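Local coordinates for protein putative enoyl-CoA hydratase/isomerase (Acinetobacter baumannii, PDB 3FDU) that probably acts on enoyl-CoA thioesters as a hydratase or isomerase of the crotonase superfamily, at residues Phe132-Val137 and Glu162-Ala167. The protein carries 4 engineered substitutions. Residues are numbered along the deposited sequence; the frame is centred on the assembly and turned at random.
Sequences FQIPFV and ELLFTA
The CA atoms come nearest at P135 and A167, 4.7 Å apart, where the loop leaving strand 131-133 passes the C-terminal end of helix 157-166. A167 has left the helix with positive phi (59°). Its CA makes a CH...O contact of 3.3 Å to I134 O, and its CB packs on P135 CA. The amide of Q133 adds the direct hydrogen bond: NE2 donates to A167 O at 3.1 Å. The bond is nearly straight at the hydrogen (163°), and the acceptor lies in the amide plane. Chi1 (-174°) sets CG of Q133 anti to the backbone N, and the extended chain beyond CG then takes NE2 to A167 O. OE1 of the same amide accepts from K169, so both ends of the group are held.

Two waters bridge the backbones. One donates to I134 O and L164 O and accepts from V137 N. The other accepts from I134 N and donates to L163 O.

The apolar part centres on I134. Its CG2 touches L164 CD2 at 3.6 Å, and its CD1 sits 4.2 Å from L163 CB. L151 of helix 147-155 borders both I134 and L164. Apart from this cluster, V137 CG2 rests on the helix carbonyl L164 O at 3.3 Å. Beyond, L164 packs on M214 of a second subunit, and V137 on T210 of that subunit. The contact joins the loop after strand 131-133 to the C-terminal end of helix 157-166 near the subunit interface, within the crotonase fold of a trimeric assembly.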
loop_
_atom_site.group_PDB
_atom_site.type_symbol
_atom_site.label_atom_id
_atom_site.label_comp_id
_atom_site.label_asym_id
_atom_site.label_seq_id
_atom_site.Cartn_x
_atom_site.Cartn_y
_atom_site.Cartn_z
ATOM N N PHE A 132 18.720 -7.981 2.941
ATOM C CA PHE A 132 17.782 -8.373 1.884
ATOM C C PHE A 132 18.243 -7.845 0.513
ATOM O O PHE A 132 18.885 -6.810 0.417
ATOM C CB PHE A 132 16.397 -7.795 2.152
ATOM C CG PHE A 132 15.795 -8.155 3.502
ATOM C CD1 PHE A 132 14.963 -9.263 3.624
ATOM C CD2 PHE A 132 16.012 -7.355 4.623
ATOM C CE1 PHE A 132 14.377 -9.592 4.854
ATOM C CE2 PHE A 132 15.440 -7.677 5.875
ATOM C CZ PHE A 132 14.621 -8.800 5.998
ATOM N N GLN A 133 17.809 -8.521 -0.559
ATOM C CA GLN A 133 18.052 -7.994 -1.896
ATOM C C GLN A 133 17.121 -8.671 -2.896
ATOM O O GLN A 133 16.804 -9.857 -2.743
ATOM C CB GLN A 133 19.521 -8.246 -2.311
ATOM C CG GLN A 133 19.888 -7.568 -3.700
ATOM C CD GLN A 133 21.273 -8.038 -4.134
ATOM O OE1 GLN A 133 21.759 -9.051 -3.628
ATOM N NE2 GLN A 133 21.913 -7.294 -5.014
ATOM N N ILE A 134 16.639 -7.897 -3.890
ATOM C CA ILE A 134 15.947 -8.447 -5.063
ATOM C C ILE A 134 16.835 -8.179 -6.271
ATOM O O ILE A 134 16.764 -7.121 -6.895
ATOM C CB ILE A 134 14.586 -7.727 -5.309
ATOM C CG1 ILE A 134 13.886 -7.489 -3.962
ATOM C CG2 ILE A 134 13.642 -8.580 -6.230
ATOM C CD1 ILE A 134 12.490 -6.895 -4.111
ATOM N N PRO A 135 17.700 -9.107 -6.581
ATOM C CA PRO A 135 18.746 -8.881 -7.594
ATOM C C PRO A 135 18.320 -9.165 -9.019
ATOM O O PRO A 135 19.180 -9.066 -9.937
ATOM C CB PRO A 135 19.831 -9.895 -7.194
ATOM C CG PRO A 135 19.054 -11.021 -6.564
ATOM C CD PRO A 135 17.856 -10.390 -5.879
ATOM N N PHE A 136 17.034 -9.483 -9.245
ATOM C CA PHE A 136 16.582 -9.921 -10.588
ATOM C C PHE A 136 16.991 -8.957 -11.702
ATOM O O PHE A 136 17.503 -9.375 -12.742
ATOM C CB PHE A 136 15.031 -10.184 -10.645
ATOM C CG PHE A 136 14.517 -11.107 -9.519
ATOM C CD1 PHE A 136 15.151 -12.306 -9.227
ATOM C CD2 PHE A 136 13.390 -10.758 -8.773
ATOM C CE1 PHE A 136 14.680 -13.139 -8.173
ATOM C CE2 PHE A 136 12.924 -11.579 -7.763
ATOM C CZ PHE A 136 13.571 -12.749 -7.463
ATOM N N VAL A 137 16.757 -7.667 -11.539
ATOM C CA VAL A 137 17.157 -6.750 -12.636
ATOM C C VAL A 137 18.653 -6.807 -12.983
ATOM O O VAL A 137 19.042 -6.797 -14.176
ATOM C CB VAL A 137 16.668 -5.301 -12.394
ATOM C CG1 VAL A 137 17.353 -4.326 -13.412
ATOM C CG2 VAL A 137 15.106 -5.257 -12.584
ATOM N N GLU A 162 11.846 1.356 -6.346
ATOM C CA GLU A 162 13.256 1.516 -5.872
ATOM C C GLU A 162 13.981 0.184 -5.602
ATOM O O GLU A 162 15.129 -0.060 -6.051
ATOM C CB GLU A 162 13.305 2.457 -4.631
ATOM C CG GLU A 162 14.665 2.541 -3.884
ATOM C CD GLU A 162 14.581 3.398 -2.624
ATOM O OE1 GLU A 162 15.542 3.339 -1.889
ATOM O OE2 GLU A 162 13.557 4.067 -2.345
ATOM N N LEU A 163 13.308 -0.743 -4.945
ATOM C CA LEU A 163 13.957 -2.026 -4.639
ATOM C C LEU A 163 14.057 -2.904 -5.866
ATOM O O LEU A 163 15.030 -3.635 -6.031
ATOM C CB LEU A 163 13.185 -2.768 -3.540
ATOM C CG LEU A 163 13.005 -2.022 -2.184
ATOM C CD1 LEU A 163 12.142 -2.809 -1.144
ATOM C CD2 LEU A 163 14.395 -1.689 -1.593
ATOM N N LEU A 164 13.046 -2.854 -6.724
ATOM C CA LEU A 164 13.085 -3.708 -7.939
ATOM C C LEU A 164 14.014 -3.101 -8.990
ATOM O O LEU A 164 14.828 -3.830 -9.578
ATOM C CB LEU A 164 11.678 -3.905 -8.522
ATOM C CG LEU A 164 10.786 -4.880 -7.740
ATOM C CD1 LEU A 164 9.300 -4.916 -8.235
ATOM C CD2 LEU A 164 11.344 -6.258 -7.816
ATOM N N PHE A 165 13.896 -1.797 -9.263
ATOM C CA PHE A 165 14.705 -1.227 -10.382
ATOM C C PHE A 165 16.204 -1.211 -9.999
ATOM O O PHE A 165 17.064 -1.495 -10.829
ATOM C CB PHE A 165 14.342 0.218 -10.703
ATOM C CG PHE A 165 13.037 0.431 -11.476
ATOM C CD1 PHE A 165 12.084 -0.578 -11.627
ATOM C CD2 PHE A 165 12.764 1.692 -12.000
ATOM C CE1 PHE A 165 10.870 -0.327 -12.307
ATOM C CE2 PHE A 165 11.596 1.926 -12.714
ATOM C CZ PHE A 165 10.638 0.915 -12.850
ATOM N N THR A 166 16.535 -0.801 -8.769
ATOM C CA THR A 166 17.953 -0.603 -8.442
ATOM C C THR A 166 18.617 -1.924 -8.114
ATOM O O THR A 166 19.850 -2.038 -8.189
ATOM C CB THR A 166 18.176 0.355 -7.261
ATOM O OG1 THR A 166 17.659 -0.217 -6.046
ATOM C CG2 THR A 166 17.578 1.728 -7.515
ATOM N N ALA A 167 17.798 -2.908 -7.722
ATOM C CA ALA A 167 18.318 -4.205 -7.278
ATOM C C ALA A 167 19.271 -4.072 -6.071
ATOM O O ALA A 167 20.120 -4.945 -5.812
ATOM C CB ALA A 167 19.006 -4.947 -8.450
HETATM O O HOH W 1 15.371 -6.580 -9.298
HETATM O O HOH W 2 16.604 -4.930 -4.017
#